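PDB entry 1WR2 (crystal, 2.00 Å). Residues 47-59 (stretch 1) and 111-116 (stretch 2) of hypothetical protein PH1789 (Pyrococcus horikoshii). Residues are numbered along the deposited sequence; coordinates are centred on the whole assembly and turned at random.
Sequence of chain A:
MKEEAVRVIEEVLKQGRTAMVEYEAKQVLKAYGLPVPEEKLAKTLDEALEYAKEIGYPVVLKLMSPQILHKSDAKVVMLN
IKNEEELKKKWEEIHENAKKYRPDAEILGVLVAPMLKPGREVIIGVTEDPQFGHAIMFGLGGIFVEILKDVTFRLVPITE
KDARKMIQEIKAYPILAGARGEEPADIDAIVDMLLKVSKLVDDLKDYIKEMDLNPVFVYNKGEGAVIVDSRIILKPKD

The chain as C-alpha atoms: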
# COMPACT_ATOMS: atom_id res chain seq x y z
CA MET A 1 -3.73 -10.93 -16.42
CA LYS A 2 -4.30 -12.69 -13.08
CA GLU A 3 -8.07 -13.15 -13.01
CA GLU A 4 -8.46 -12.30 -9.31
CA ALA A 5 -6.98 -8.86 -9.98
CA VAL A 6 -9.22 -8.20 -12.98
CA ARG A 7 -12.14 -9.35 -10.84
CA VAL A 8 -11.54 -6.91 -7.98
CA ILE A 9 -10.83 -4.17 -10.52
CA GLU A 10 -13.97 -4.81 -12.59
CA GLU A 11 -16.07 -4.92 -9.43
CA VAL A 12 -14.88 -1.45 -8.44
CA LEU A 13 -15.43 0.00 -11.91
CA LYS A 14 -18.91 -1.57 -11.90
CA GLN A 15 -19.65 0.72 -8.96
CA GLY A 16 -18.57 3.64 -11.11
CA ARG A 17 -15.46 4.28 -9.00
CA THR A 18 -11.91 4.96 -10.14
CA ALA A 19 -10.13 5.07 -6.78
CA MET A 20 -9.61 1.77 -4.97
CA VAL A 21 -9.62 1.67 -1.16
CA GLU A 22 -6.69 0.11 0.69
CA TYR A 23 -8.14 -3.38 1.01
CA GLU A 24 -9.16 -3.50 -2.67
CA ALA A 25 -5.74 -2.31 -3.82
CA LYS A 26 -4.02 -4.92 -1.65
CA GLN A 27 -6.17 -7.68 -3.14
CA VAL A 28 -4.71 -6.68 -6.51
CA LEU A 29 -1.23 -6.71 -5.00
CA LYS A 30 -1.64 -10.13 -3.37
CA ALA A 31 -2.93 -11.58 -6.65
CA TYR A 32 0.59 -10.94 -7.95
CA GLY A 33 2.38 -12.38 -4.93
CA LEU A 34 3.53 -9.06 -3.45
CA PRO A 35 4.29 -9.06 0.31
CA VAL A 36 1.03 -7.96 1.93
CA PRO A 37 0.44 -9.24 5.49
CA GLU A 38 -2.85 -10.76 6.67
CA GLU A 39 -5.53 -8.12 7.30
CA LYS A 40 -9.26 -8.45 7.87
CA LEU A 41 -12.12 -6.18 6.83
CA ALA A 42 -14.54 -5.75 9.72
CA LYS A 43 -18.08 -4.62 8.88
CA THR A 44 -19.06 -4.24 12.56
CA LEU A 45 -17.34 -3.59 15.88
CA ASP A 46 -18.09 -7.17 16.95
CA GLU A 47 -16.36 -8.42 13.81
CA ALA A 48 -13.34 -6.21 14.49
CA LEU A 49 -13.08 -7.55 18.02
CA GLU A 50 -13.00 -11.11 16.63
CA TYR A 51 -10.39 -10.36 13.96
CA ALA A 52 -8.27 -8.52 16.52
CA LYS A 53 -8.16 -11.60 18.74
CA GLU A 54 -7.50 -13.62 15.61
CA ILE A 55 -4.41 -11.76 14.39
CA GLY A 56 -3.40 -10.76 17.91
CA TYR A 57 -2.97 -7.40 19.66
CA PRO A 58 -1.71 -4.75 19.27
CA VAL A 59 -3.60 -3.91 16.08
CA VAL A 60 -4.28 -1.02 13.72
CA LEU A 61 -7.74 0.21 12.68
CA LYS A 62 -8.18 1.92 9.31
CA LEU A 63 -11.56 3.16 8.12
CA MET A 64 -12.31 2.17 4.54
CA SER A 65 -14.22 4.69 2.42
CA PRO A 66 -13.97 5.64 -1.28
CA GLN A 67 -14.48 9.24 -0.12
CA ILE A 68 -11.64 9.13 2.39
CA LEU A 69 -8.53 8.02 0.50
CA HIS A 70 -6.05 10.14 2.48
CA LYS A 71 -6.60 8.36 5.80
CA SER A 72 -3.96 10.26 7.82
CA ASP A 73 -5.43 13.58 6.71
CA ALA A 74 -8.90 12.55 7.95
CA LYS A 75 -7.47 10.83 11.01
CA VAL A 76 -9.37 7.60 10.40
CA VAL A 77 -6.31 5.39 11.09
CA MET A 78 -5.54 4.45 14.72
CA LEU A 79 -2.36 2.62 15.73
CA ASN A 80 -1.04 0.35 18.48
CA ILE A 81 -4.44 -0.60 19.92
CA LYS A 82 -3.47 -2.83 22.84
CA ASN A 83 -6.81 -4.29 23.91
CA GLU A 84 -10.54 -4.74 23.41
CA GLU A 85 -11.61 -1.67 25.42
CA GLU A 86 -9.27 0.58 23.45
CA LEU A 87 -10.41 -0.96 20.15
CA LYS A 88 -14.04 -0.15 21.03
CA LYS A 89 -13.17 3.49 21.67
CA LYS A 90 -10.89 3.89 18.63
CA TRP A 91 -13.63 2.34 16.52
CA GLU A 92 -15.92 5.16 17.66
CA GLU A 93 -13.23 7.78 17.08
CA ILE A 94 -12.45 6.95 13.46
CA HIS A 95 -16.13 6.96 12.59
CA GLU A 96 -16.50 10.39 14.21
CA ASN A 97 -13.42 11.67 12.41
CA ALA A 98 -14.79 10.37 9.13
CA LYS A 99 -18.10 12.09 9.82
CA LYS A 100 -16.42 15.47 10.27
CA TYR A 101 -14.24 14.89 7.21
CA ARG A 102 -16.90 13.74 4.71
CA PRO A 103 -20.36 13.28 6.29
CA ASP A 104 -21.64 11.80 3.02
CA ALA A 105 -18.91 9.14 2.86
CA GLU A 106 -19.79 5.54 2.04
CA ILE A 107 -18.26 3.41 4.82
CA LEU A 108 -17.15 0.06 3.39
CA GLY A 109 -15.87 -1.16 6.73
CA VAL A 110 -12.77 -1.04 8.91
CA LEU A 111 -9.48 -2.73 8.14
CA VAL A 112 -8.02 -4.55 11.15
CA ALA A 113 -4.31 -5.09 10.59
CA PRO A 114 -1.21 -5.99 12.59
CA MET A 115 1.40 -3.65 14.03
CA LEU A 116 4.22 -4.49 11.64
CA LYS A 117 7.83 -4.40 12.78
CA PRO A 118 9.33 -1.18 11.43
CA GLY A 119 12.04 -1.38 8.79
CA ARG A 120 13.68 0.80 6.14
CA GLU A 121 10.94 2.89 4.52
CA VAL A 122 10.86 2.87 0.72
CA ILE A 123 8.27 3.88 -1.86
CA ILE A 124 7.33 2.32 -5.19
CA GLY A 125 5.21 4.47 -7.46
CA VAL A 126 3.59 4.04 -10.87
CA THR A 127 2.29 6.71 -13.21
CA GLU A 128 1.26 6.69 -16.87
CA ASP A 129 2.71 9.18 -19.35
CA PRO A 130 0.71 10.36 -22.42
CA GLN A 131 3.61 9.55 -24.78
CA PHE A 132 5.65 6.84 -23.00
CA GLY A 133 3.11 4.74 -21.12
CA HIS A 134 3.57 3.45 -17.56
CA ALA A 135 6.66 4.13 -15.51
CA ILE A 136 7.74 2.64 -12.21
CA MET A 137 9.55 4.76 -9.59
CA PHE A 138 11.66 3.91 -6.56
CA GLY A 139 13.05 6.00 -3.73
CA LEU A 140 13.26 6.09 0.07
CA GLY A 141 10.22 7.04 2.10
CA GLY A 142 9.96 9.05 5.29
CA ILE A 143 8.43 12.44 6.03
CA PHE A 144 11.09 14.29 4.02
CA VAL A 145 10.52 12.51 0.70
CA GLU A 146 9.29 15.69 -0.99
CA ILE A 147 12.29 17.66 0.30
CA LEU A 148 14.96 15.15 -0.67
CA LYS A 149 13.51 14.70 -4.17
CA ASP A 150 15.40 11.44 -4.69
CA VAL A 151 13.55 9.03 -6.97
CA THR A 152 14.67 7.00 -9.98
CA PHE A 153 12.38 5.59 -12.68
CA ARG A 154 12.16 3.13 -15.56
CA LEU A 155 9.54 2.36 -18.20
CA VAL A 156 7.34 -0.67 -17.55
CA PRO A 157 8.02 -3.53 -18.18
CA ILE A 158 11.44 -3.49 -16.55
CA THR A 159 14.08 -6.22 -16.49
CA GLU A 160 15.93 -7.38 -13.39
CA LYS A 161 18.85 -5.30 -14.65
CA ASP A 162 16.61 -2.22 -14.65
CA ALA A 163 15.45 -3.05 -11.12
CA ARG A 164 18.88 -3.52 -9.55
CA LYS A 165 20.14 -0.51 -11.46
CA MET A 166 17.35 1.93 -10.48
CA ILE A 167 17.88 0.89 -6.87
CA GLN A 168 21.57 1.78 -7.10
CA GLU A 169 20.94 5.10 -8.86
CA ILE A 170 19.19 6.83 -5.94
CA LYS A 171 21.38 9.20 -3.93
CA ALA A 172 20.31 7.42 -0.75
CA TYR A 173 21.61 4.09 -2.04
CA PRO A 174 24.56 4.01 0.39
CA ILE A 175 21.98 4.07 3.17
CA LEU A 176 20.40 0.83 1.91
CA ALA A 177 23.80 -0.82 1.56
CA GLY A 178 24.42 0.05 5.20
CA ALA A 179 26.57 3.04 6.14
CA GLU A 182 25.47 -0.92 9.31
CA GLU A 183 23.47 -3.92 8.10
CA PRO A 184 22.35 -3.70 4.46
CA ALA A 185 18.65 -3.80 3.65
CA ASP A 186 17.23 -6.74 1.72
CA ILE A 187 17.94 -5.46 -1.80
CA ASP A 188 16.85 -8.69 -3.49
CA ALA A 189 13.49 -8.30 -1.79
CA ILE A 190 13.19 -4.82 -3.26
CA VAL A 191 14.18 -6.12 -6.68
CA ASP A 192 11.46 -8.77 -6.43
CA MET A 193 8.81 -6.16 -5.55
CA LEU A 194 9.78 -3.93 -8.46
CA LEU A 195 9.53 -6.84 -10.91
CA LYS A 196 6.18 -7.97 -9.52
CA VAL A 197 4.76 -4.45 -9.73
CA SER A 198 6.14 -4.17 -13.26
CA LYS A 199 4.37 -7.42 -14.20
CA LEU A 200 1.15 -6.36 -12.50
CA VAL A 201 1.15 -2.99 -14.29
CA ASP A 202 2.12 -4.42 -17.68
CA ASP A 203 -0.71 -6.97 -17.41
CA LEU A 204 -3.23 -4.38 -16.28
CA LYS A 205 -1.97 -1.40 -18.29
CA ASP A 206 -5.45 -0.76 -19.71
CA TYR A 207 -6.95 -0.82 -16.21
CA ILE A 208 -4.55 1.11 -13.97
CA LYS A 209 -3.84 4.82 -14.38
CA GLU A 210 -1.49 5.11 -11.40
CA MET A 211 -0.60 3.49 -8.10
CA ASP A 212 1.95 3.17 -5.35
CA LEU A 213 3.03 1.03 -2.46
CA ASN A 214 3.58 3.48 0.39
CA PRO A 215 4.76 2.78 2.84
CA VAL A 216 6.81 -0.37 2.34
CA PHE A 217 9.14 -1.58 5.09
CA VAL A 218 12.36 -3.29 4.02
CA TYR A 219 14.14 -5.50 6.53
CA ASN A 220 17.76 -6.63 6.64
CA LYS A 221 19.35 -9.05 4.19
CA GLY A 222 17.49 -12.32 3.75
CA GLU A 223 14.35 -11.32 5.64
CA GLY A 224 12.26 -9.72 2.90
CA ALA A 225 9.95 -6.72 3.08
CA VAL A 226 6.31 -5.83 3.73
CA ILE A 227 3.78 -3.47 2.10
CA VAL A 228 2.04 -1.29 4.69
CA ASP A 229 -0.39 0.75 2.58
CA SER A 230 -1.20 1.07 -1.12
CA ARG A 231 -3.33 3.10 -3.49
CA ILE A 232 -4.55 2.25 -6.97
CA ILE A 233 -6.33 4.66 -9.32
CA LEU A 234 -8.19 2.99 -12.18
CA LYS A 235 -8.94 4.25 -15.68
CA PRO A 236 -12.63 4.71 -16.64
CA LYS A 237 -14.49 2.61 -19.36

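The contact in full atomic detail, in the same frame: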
# COMPACT_ATOMS: atom_id res chain seq x y z
N GLU A 47 -17.25 -7.76 14.75
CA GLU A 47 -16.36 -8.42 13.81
C GLU A 47 -14.91 -8.01 14.05
O GLU A 47 -14.01 -8.85 14.04
CB GLU A 47 -16.75 -8.08 12.37
CG GLU A 47 -17.86 -8.96 11.80
CD GLU A 47 -18.20 -8.59 10.37
OE1 GLU A 47 -17.28 -8.21 9.62
OE2 GLU A 47 -19.38 -8.70 9.99
N ALA A 48 -14.69 -6.72 14.25
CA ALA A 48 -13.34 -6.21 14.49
C ALA A 48 -12.74 -6.83 15.74
O ALA A 48 -11.57 -7.19 15.76
CB ALA A 48 -13.37 -4.69 14.62
N LEU A 49 -13.55 -6.96 16.78
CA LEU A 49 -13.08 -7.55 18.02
C LEU A 49 -12.61 -8.99 17.79
O LEU A 49 -11.59 -9.41 18.34
CB LEU A 49 -14.18 -7.50 19.08
CG LEU A 49 -14.56 -6.09 19.55
CD1 LEU A 49 -15.72 -6.17 20.52
CD2 LEU A 49 -13.35 -5.41 20.19
N GLU A 50 -13.35 -9.72 16.96
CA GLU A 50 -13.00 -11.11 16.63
C GLU A 50 -11.69 -11.17 15.87
O GLU A 50 -10.78 -11.92 16.25
CB GLU A 50 -14.09 -11.74 15.76
CG GLU A 50 -15.44 -11.91 16.41
CD GLU A 50 -16.43 -12.63 15.50
OE1 GLU A 50 -16.79 -12.07 14.44
OE2 GLU A 50 -16.84 -13.76 15.84
N TYR A 51 -11.60 -10.40 14.79
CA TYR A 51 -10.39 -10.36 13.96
C TYR A 51 -9.17 -9.92 14.76
O TYR A 51 -8.06 -10.41 14.52
CB TYR A 51 -10.57 -9.40 12.77
CG TYR A 51 -11.61 -9.84 11.75
CD1 TYR A 51 -11.66 -11.15 11.30
CD2 TYR A 51 -12.49 -8.91 11.19
CE1 TYR A 51 -12.58 -11.54 10.31
CE2 TYR A 51 -13.41 -9.28 10.21
CZ TYR A 51 -13.44 -10.60 9.77
OH TYR A 51 -14.33 -10.97 8.78
N ALA A 52 -9.37 -9.00 15.69
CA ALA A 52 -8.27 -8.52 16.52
C ALA A 52 -7.70 -9.69 17.31
O ALA A 52 -6.49 -9.90 17.34
CB ALA A 52 -8.76 -7.44 17.47
N LYS A 53 -8.58 -10.44 17.96
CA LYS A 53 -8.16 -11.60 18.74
C LYS A 53 -7.49 -12.60 17.81
O LYS A 53 -6.51 -13.26 18.18
CB LYS A 53 -9.35 -12.27 19.43
CG LYS A 53 -9.88 -11.53 20.64
CD LYS A 53 -10.86 -12.40 21.41
CE LYS A 53 -11.25 -11.75 22.73
NZ LYS A 53 -12.17 -12.62 23.51
N GLU A 54 -8.02 -12.70 16.60
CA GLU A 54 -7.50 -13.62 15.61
C GLU A 54 -6.05 -13.32 15.24
O GLU A 54 -5.19 -14.19 15.38
CB GLU A 54 -8.38 -13.57 14.36
CG GLU A 54 -8.86 -14.93 13.88
CD GLU A 54 -9.88 -14.83 12.75
OE1 GLU A 54 -10.97 -14.27 12.99
OE2 GLU A 54 -9.58 -15.31 11.64
N ILE A 55 -5.77 -12.11 14.77
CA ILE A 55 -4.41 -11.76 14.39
C ILE A 55 -3.52 -11.37 15.56
O ILE A 55 -2.30 -11.31 15.43
CB ILE A 55 -4.39 -10.63 13.33
CG1 ILE A 55 -4.89 -9.32 13.94
CG2 ILE A 55 -5.25 -11.02 12.14
CD1 ILE A 55 -4.80 -8.16 12.98
N GLY A 56 -4.14 -11.11 16.72
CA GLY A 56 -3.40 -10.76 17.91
C GLY A 56 -3.08 -9.28 18.11
O GLY A 56 -2.66 -8.60 17.17
N TYR A 57 -3.26 -8.79 19.34
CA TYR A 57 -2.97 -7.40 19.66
C TYR A 57 -1.46 -7.20 19.82
O TYR A 57 -0.74 -8.15 20.12
CB TYR A 57 -3.67 -6.98 20.96
CG TYR A 57 -5.17 -6.84 20.87
CD1 TYR A 57 -6.02 -7.94 21.01
CD2 TYR A 57 -5.76 -5.59 20.65
CE1 TYR A 57 -7.41 -7.80 20.93
CE2 TYR A 57 -7.14 -5.43 20.57
CZ TYR A 57 -7.96 -6.54 20.71
OH TYR A 57 -9.33 -6.37 20.64
N PRO A 58 -0.97 -5.96 19.63
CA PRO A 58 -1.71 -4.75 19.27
C PRO A 58 -2.07 -4.69 17.79
O PRO A 58 -1.36 -5.25 16.95
CB PRO A 58 -0.74 -3.64 19.66
CG PRO A 58 0.59 -4.25 19.32
CD PRO A 58 0.45 -5.66 19.87
N VAL A 59 -3.17 -4.01 17.47
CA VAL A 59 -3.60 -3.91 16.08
C VAL A 59 -3.80 -2.47 15.64
O VAL A 59 -3.73 -1.54 16.45
CB VAL A 59 -4.93 -4.67 15.86
CG1 VAL A 59 -4.78 -6.12 16.31
CG2 VAL A 59 -6.06 -3.99 16.62
N LEU A 111 -10.55 -1.76 8.31
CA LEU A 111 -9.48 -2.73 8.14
C LEU A 111 -8.78 -2.93 9.48
O LEU A 111 -8.35 -1.97 10.14
CB LEU A 111 -8.49 -2.22 7.08
CG LEU A 111 -7.63 -3.26 6.36
CD1 LEU A 111 -8.51 -4.38 5.85
CD2 LEU A 111 -6.89 -2.60 5.20
N VAL A 112 -8.70 -4.19 9.90
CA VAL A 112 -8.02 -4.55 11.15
C VAL A 112 -6.73 -5.20 10.70
O VAL A 112 -6.75 -6.26 10.07
CB VAL A 112 -8.83 -5.58 11.97
CG1 VAL A 112 -8.12 -5.84 13.29
CG2 VAL A 112 -10.23 -5.09 12.21
N ALA A 113 -5.60 -4.57 11.01
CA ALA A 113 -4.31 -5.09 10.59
C ALA A 113 -3.34 -5.21 11.76
O ALA A 113 -3.61 -4.72 12.85
CB ALA A 113 -3.72 -4.20 9.52
N PRO A 114 -2.19 -5.84 11.52
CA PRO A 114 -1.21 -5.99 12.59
C PRO A 114 -0.25 -4.81 12.67
O PRO A 114 -0.12 -4.02 11.73
CB PRO A 114 -0.50 -7.29 12.21
CG PRO A 114 -0.44 -7.17 10.69
CD PRO A 114 -1.85 -6.68 10.35
N MET A 115 0.40 -4.69 13.83
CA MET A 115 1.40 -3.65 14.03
C MET A 115 2.68 -4.28 13.51
O MET A 115 3.33 -5.08 14.19
CB MET A 115 1.54 -3.32 15.51
CG MET A 115 0.51 -2.31 16.03
SD MET A 115 0.75 -0.67 15.30
CE MET A 115 2.17 -0.10 16.24
N LEU A 116 3.04 -3.93 12.28
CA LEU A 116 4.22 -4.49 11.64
C LEU A 116 5.52 -3.96 12.22
O LEU A 116 5.61 -2.80 12.64
CB LEU A 116 4.17 -4.22 10.14
CG LEU A 116 2.99 -4.85 9.40
CD1 LEU A 116 2.96 -4.35 7.97
CD2 LEU A 116 3.11 -6.37 9.45
O HOH W 1 0.20 -6.93 15.77

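A helix laid across one face of a strand needs a place for the side chains on that face to go, and small residues on the helix commonly provide it. In PH1789 the principle can be followed over a few residues. Helix 47-55 runs nearly parallel to strand 111-114, their N-to-C directions 15° apart and their axes 8.5 Å apart at closest approach. Regular backbone hydrogen bonds, such as Ala52 N to Ala48 O at 2.8 Å, hold the helix in shape, but no direct hydrogen bond crosses between the stretches. Shape must therefore do most of the work.

The principal bump is Val112, whose CA-to-CB bond points toward the helix and which gives up more area to the contact than any other residue here. Its CG2 lies 4.0 Å from CB of Ala48, and its CG1 4.2 Å from the backbone N of Ala52. The two alanines, one turn apart, leave a shallow hollow that the branched valine enters. Tyr51 lines it with the base of its side chain, its CB 4.3 Å from CB of Val112, while its ring leads away.

At the last turn the relationship is reversed, and the helix supplies the bump. Ile55 points toward the strand with chi1 in the p well and chi2 in t, and its CD1 reaches the strand backbone, 3.5 Å from C of Ala113. The same methyl lies 4.1 Å from CG1 of Val112 and 4.2 Å from CD of Pro114, so it rests between these two side chains and against the main chain that joins them.

The helix gives way at Gly56, whose positive phi would press a CB against the preceding carbonyl oxygen. A cis peptide bond precedes Pro58, and the chain then comes alongside the strand at Val59. Val59 and Pro114 form an antiparallel, non-hydrogen-bonded bridge with CA atoms 4.7 Å apart, a spacing usual for this kind of pair; their side chains diverge. Although Val59 points away overall, its CB sits 3.3 Å from O of Ala113 and 4.3 Å from CG1 of Val112, closing another side of the valine's surroundings.

Beyond the bridge, CG of Pro58 packs 3.8 Å from CG of Met115, an apolar contact made near the base of the methionine before its end leads away. Here polarity also enters: a water donates to O of Pro58 at 2.6 Å and accepts from N of Met115 at 3.0 Å, linking backbone groups that do not bond directly.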